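Local coordinates for protein phage integrase (Pectobacterium atrosepticum, PDB 3JU0) that probably binds arm-type DNA sites through this N-terminal domain, as part of a tyrosine recombinase expected to integrate DNA, at residues K9-L14 with G34-R39; F24-L29 with A62-R67. All coordinates share one frame; numbering follows the deposited sequence.

Interaction 1: K9-L14 with G34-R39; sequences KNAKSL and GSKYWR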
loop_
_atom_site.group_PDB
_atom_site.type_symbol
_atom_site.label_atom_id
_atom_site.label_comp_id
_atom_site.label_asym_id
_atom_site.label_seq_id
_atom_site.Cartn_x
_atom_site.Cartn_y
_atom_site.Cartn_z
ATOM N N LYS A 9 1.133 1.137 13.577
ATOM C CA LYS A 9 0.102 1.562 14.528
ATOM C C LYS A 9 0.515 2.832 15.245
ATOM O O LYS A 9 -0.325 3.728 15.451
ATOM C CB LYS A 9 -0.151 0.437 15.539
ATOM C CG LYS A 9 -1.277 0.699 16.493
ATOM C CD LYS A 9 -1.387 -0.473 17.445
ATOM C CE LYS A 9 -2.788 -0.620 18.009
ATOM N NZ LYS A 9 -3.493 0.666 17.787
ATOM N N ASN A 10 1.798 2.893 15.653
ATOM C CA ASN A 10 2.236 3.958 16.517
ATOM C C ASN A 10 2.682 5.261 15.795
ATOM O O ASN A 10 2.898 6.311 16.457
ATOM C CB ASN A 10 3.340 3.430 17.409
ATOM C CG ASN A 10 2.863 2.349 18.386
ATOM O OD1 ASN A 10 1.697 2.313 18.805
ATOM N ND2 ASN A 10 3.807 1.541 18.841
ATOM N N ALA A 11 2.799 5.228 14.471
ATOM C CA ALA A 11 3.141 6.395 13.708
ATOM C C ALA A 11 2.124 7.498 13.951
ATOM O O ALA A 11 0.912 7.251 13.927
ATOM C CB ALA A 11 3.258 6.080 12.214
ATOM N N LYS A 12 2.586 8.722 14.252
ATOM C CA LYS A 12 1.686 9.852 14.498
ATOM C C LYS A 12 1.763 10.854 13.369
ATOM O O LYS A 12 2.789 10.979 12.708
ATOM C CB LYS A 12 2.064 10.532 15.829
ATOM C CG LYS A 12 3.507 10.177 16.152
ATOM C CD LYS A 12 3.924 9.062 15.165
ATOM C CE LYS A 12 5.386 8.958 14.890
ATOM N NZ LYS A 12 5.804 9.933 13.898
ATOM N N SER A 13 0.684 11.560 13.091
ATOM C CA SER A 13 0.707 12.571 12.063
ATOM C C SER A 13 1.539 13.758 12.480
ATOM O O SER A 13 1.590 14.105 13.676
ATOM C CB SER A 13 -0.671 13.029 11.680
ATOM O OG SER A 13 -1.291 13.518 12.815
ATOM N N LEU A 14 2.128 14.380 11.489
ATOM C CA LEU A 14 2.886 15.609 11.642
ATOM C C LEU A 14 2.197 16.708 10.860
ATOM O O LEU A 14 1.040 16.558 10.463
ATOM C CB LEU A 14 4.328 15.360 11.199
ATOM C CG LEU A 14 5.076 14.378 12.052
ATOM C CD1 LEU A 14 6.482 14.127 11.470
ATOM C CD2 LEU A 14 5.275 14.974 13.427
ATOM N N GLY A 34 -4.718 12.592 9.592
ATOM C CA GLY A 34 -4.794 11.504 10.490
ATOM C C GLY A 34 -4.922 10.108 9.830
ATOM O O GLY A 34 -4.706 9.067 10.442
ATOM N N SER A 35 -5.146 10.132 8.560
ATOM C CA SER A 35 -5.308 8.883 7.850
ATOM C C SER A 35 -3.971 8.300 7.408
ATOM O O SER A 35 -2.974 9.033 7.313
ATOM C CB SER A 35 -6.182 9.108 6.634
ATOM O OG SER A 35 -7.534 9.362 7.022
ATOM N N LYS A 36 -3.955 6.970 7.203
ATOM C CA LYS A 36 -2.732 6.188 6.877
ATOM C C LYS A 36 -3.012 5.350 5.609
ATOM O O LYS A 36 -3.935 4.550 5.638
ATOM C CB LYS A 36 -2.360 5.333 8.079
ATOM C CG LYS A 36 -1.773 6.073 9.267
ATOM C CD LYS A 36 -1.552 5.218 10.445
ATOM C CE LYS A 36 -0.792 5.969 11.525
ATOM N NZ LYS A 36 -0.741 5.201 12.840
ATOM N N TYR A 37 -2.282 5.675 4.532
ATOM C CA TYR A 37 -2.536 5.167 3.214
ATOM C C TYR A 37 -1.433 4.242 2.767
ATOM O O TYR A 37 -0.285 4.619 2.821
ATOM C CB TYR A 37 -2.656 6.301 2.145
ATOM C CG TYR A 37 -3.664 7.360 2.439
ATOM C CD1 TYR A 37 -3.371 8.416 3.274
ATOM C CD2 TYR A 37 -4.881 7.371 1.814
ATOM C CE1 TYR A 37 -4.275 9.414 3.545
ATOM C CE2 TYR A 37 -5.817 8.360 2.096
ATOM C CZ TYR A 37 -5.560 9.367 2.991
ATOM O OH TYR A 37 -6.483 10.399 3.207
ATOM N N TRP A 38 -1.773 3.056 2.272
ATOM C CA TRP A 38 -0.761 2.182 1.647
ATOM C C TRP A 38 -0.642 2.545 0.176
ATOM O O TRP A 38 -1.640 2.658 -0.542
ATOM C CB TRP A 38 -1.154 0.737 1.732
ATOM C CG TRP A 38 -1.275 0.198 3.126
ATOM C CD1 TRP A 38 -2.421 -0.113 3.780
ATOM C CD2 TRP A 38 -0.208 -0.031 4.028
ATOM N NE1 TRP A 38 -2.122 -0.593 5.030
ATOM C CE2 TRP A 38 -0.762 -0.567 5.206
ATOM C CE3 TRP A 38 1.181 0.136 3.946
ATOM C CZ2 TRP A 38 0.033 -0.879 6.344
ATOM C CZ3 TRP A 38 1.959 -0.224 5.077
ATOM C CH2 TRP A 38 1.372 -0.740 6.222
ATOM N N ARG A 39 0.597 2.691 -0.251
ATOM C CA ARG A 39 0.908 3.083 -1.639
ATOM C C ARG A 39 2.032 2.263 -2.207
ATOM O O ARG A 39 2.989 1.948 -1.500
ATOM C CB ARG A 39 1.328 4.550 -1.717
ATOM C CG ARG A 39 0.234 5.542 -1.464
ATOM C CD ARG A 39 -0.899 5.068 -0.818
ATOM N NE ARG A 39 -2.010 5.893 -1.293
ATOM C CZ ARG A 39 -3.304 5.622 -1.173
ATOM N NH1 ARG A 39 -3.875 4.446 -0.604
ATOM N NH2 ARG A 39 -4.027 6.572 -1.655
#
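K36 lays the end of its side chain against A11, its CE 4.1 Å from the A11 CB, and passes its ammonium group on to the backbone at the end of helix 5-10. NZ donates to the carbonyl of A11, with K36 NZ 2.8 Å from A11 O; the donor approaches a lone pair of the oxygen within the carbonyl plane, with a C=O...N angle of 136°. K36 CE follows close behind, 3.2 Å from A11 O. K36 NZ also lies 3.0 Å from K9 O, but beside that carbonyl and at too poor an angle for a hydrogen bond. A second bond goes to V8 O, so NZ is gripped by two main-chain carbonyls at the point where the chain leaves the helix, A11 being the first residue to depart from helical angles. A positive charge here would be expected to suit the negative end of the helix dipole. The reach depends on a stretched side chain: CG stands anti to the carbonyl carbon (chi1 -73°), and every later torsion is close to 180°. K36 opens strand 36-44, where it pairs through its backbone with Y56 of strand 47-56 and rests its side chain on Y56 and L28. A11 packs on Y18, L20 and V30, so the end of helix 5-10 is fastened to one face of the antiparallel sheet.

Interaction 2: F24-L29 with A62-R67; sequences FGMHLL and ADARQR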
loop_
_atom_site.group_PDB
_atom_site.type_symbol
_atom_site.label_atom_id
_atom_site.label_comp_id
_atom_site.label_asym_id
_atom_site.label_seq_id
_atom_site.Cartn_x
_atom_site.Cartn_y
_atom_site.Cartn_z
ATOM N N PHE A 24 10.468 -2.712 -1.586
ATOM C CA PHE A 24 9.857 -3.134 -2.796
ATOM C C PHE A 24 8.916 -2.107 -3.388
ATOM O O PHE A 24 7.982 -2.454 -4.122
ATOM C CB PHE A 24 9.203 -4.498 -2.609
ATOM C CG PHE A 24 10.121 -5.543 -2.100
ATOM C CD1 PHE A 24 10.138 -5.878 -0.768
ATOM C CD2 PHE A 24 10.985 -6.200 -2.983
ATOM C CE1 PHE A 24 10.995 -6.837 -0.287
ATOM C CE2 PHE A 24 11.872 -7.146 -2.504
ATOM C CZ PHE A 24 11.836 -7.498 -1.180
ATOM N N GLY A 25 9.118 -0.814 -3.127
ATOM C CA GLY A 25 8.278 0.205 -3.724
ATOM C C GLY A 25 7.093 0.585 -2.870
ATOM O O GLY A 25 6.388 1.514 -3.204
ATOM N N MET A 26 6.862 -0.178 -1.814
ATOM C CA MET A 26 5.661 0.117 -0.956
ATOM C C MET A 26 5.972 0.984 0.231
ATOM O O MET A 26 7.020 0.837 0.879
ATOM C CB MET A 26 4.986 -1.156 -0.503
ATOM C CG MET A 26 3.620 -0.859 0.046
ATOM S SD MET A 26 2.734 -2.324 0.575
ATOM C CE MET A 26 3.526 -2.709 2.147
ATOM N N HIS A 27 5.070 1.892 0.533
ATOM C CA HIS A 27 5.230 2.755 1.706
ATOM C C HIS A 27 3.871 2.993 2.319
ATOM O O HIS A 27 2.821 2.840 1.688
ATOM C CB HIS A 27 5.882 4.078 1.394
ATOM C CG HIS A 27 5.210 4.940 0.384
ATOM N ND1 HIS A 27 4.290 5.926 0.686
ATOM C CD2 HIS A 27 5.425 5.029 -0.936
ATOM C CE1 HIS A 27 3.923 6.548 -0.430
ATOM N NE2 HIS A 27 4.618 6.037 -1.420
ATOM N N LEU A 28 3.904 3.378 3.594
ATOM C CA LEU A 28 2.737 3.956 4.273
ATOM C C LEU A 28 2.864 5.480 4.217
ATOM O O LEU A 28 3.859 6.038 4.615
ATOM C CB LEU A 28 2.717 3.463 5.714
ATOM C CG LEU A 28 1.509 3.850 6.555
ATOM C CD1 LEU A 28 0.362 2.959 6.109
ATOM C CD2 LEU A 28 1.825 3.720 8.005
ATOM N N LEU A 29 1.825 6.143 3.756
ATOM C CA LEU A 29 1.698 7.577 3.790
ATOM C C LEU A 29 0.917 7.937 5.027
ATOM O O LEU A 29 -0.257 7.528 5.189
ATOM C CB LEU A 29 1.020 8.086 2.508
ATOM C CG LEU A 29 0.949 9.609 2.376
ATOM C CD1 LEU A 29 2.400 10.219 2.093
ATOM C CD2 LEU A 29 0.018 9.943 1.261
ATOM N N ALA A 62 0.328 -6.823 6.715
ATOM C CA ALA A 62 0.312 -8.089 5.974
ATOM C C ALA A 62 -0.574 -8.033 4.743
ATOM O O ALA A 62 -0.213 -8.544 3.649
ATOM C CB ALA A 62 -0.067 -9.224 6.863
ATOM N N ASP A 63 -1.771 -7.476 4.890
ATOM C CA ASP A 63 -2.662 -7.307 3.779
ATOM C C ASP A 63 -2.042 -6.417 2.660
ATOM O O ASP A 63 -2.138 -6.706 1.467
ATOM C CB ASP A 63 -3.952 -6.635 4.205
ATOM C CG ASP A 63 -4.825 -7.412 5.162
ATOM O OD1 ASP A 63 -4.928 -8.659 5.037
ATOM O OD2 ASP A 63 -5.534 -6.680 5.979
ATOM N N ALA A 64 -1.369 -5.356 3.053
ATOM C CA ALA A 64 -0.747 -4.448 2.135
ATOM C C ALA A 64 0.379 -5.136 1.345
ATOM O O ALA A 64 0.475 -4.967 0.148
ATOM C CB ALA A 64 -0.219 -3.233 2.834
ATOM N N ARG A 65 1.173 -5.942 2.024
ATOM C CA ARG A 65 2.231 -6.741 1.359
ATOM C C ARG A 65 1.596 -7.721 0.389
ATOM O O ARG A 65 2.155 -7.922 -0.709
ATOM C CB ARG A 65 3.156 -7.408 2.377
ATOM C CG ARG A 65 3.974 -6.466 3.173
ATOM C CD ARG A 65 4.755 -7.123 4.259
ATOM N NE ARG A 65 5.675 -6.210 4.887
ATOM C CZ ARG A 65 6.170 -6.372 6.103
ATOM N NH1 ARG A 65 5.796 -7.390 6.844
ATOM N NH2 ARG A 65 6.997 -5.479 6.560
ATOM N N GLN A 66 0.442 -8.305 0.722
ATOM C CA GLN A 66 -0.241 -9.214 -0.208
ATOM C C GLN A 66 -0.708 -8.491 -1.441
ATOM O O GLN A 66 -0.577 -8.991 -2.588
ATOM C CB GLN A 66 -1.431 -9.880 0.534
ATOM C CG GLN A 66 -2.314 -10.706 -0.328
ATOM C CD GLN A 66 -1.625 -11.864 -0.924
ATOM O OE1 GLN A 66 -2.066 -12.362 -1.982
ATOM N NE2 GLN A 66 -0.538 -12.322 -0.302
ATOM N N ARG A 67 -1.244 -7.288 -1.247
ATOM C CA ARG A 67 -1.724 -6.467 -2.375
ATOM C C ARG A 67 -0.562 -5.975 -3.232
ATOM O O ARG A 67 -0.649 -5.929 -4.445
ATOM C CB ARG A 67 -2.568 -5.274 -1.907
ATOM C CG ARG A 67 -3.920 -5.737 -1.256
ATOM C CD ARG A 67 -4.715 -4.579 -0.816
ATOM N NE ARG A 67 -5.952 -5.134 -0.204
ATOM C CZ ARG A 67 -7.059 -4.434 -0.017
ATOM N NH1 ARG A 67 -7.073 -3.137 -0.325
ATOM N NH2 ARG A 67 -8.159 -5.020 0.469
#
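With CG anti to the backbone N (chi1 -166°) and chi2 again near 180°, M26 runs straight out from its strand toward helix 61-76, and only the last torsion, chi3 77°, bends the methyl group aside. That bend lets sulfur and methyl share the work. SD lies 3.5 Å from the carbonyl oxygen A64 O and 3.8 Å from A64 CB, while M26 CE sits 3.8 Å from the same A64 CB. The methionine end therefore lies along one side of A64, sulfur by the carbonyl and methyl by CB. The closest CA approach is M26 CA to R65 CA, 8.0 Å. On the neighbouring residue, M26 CE touches R65 CG at 3.9 Å, and the two side chains cross at about a right angle. R65 offers only the aliphatic start of its chain to the methionine. Beyond CG it stays extended as far as NE, carrying the guanidinium past the apolar contact to a salt bridge with D22 of strand 18-23. The contact is thus one of van der Waals packing, largely between aliphatic groups and sulfur, with the sulfur also against a backbone carbonyl, and the charge of the arginine is paired at its margin. W38 of strand 36-44 and L53 of strand 47-56 join M26 in the packing between sheet and helix, W38 touching A64 as well. This is the buried interface of a four-stranded antiparallel sheet covered on one face by a helix, the plan of the arm-type DNA-binding domain of this integrase.

Overall arrangement
From the N terminus the chain forms helix 5-10 and its exit, then strands 18-23 and 26-30, before strand 36-44 returns to that exit and closes interaction 1. Interaction 2 begins inside this first loop, on strand 26-30, and closes after strand 47-56, when helix 61-76 comes back to the sheet. The two loops therefore cross rather than nest. Their centres are 13 Å apart, and they meet directly: strands 26-30 and 36-44 are neighbours in the sheet, paired through Y37 with L29 and R39 with H27. Together they tie both the N-terminal helix and the later, longer helix to one antiparallel sheet.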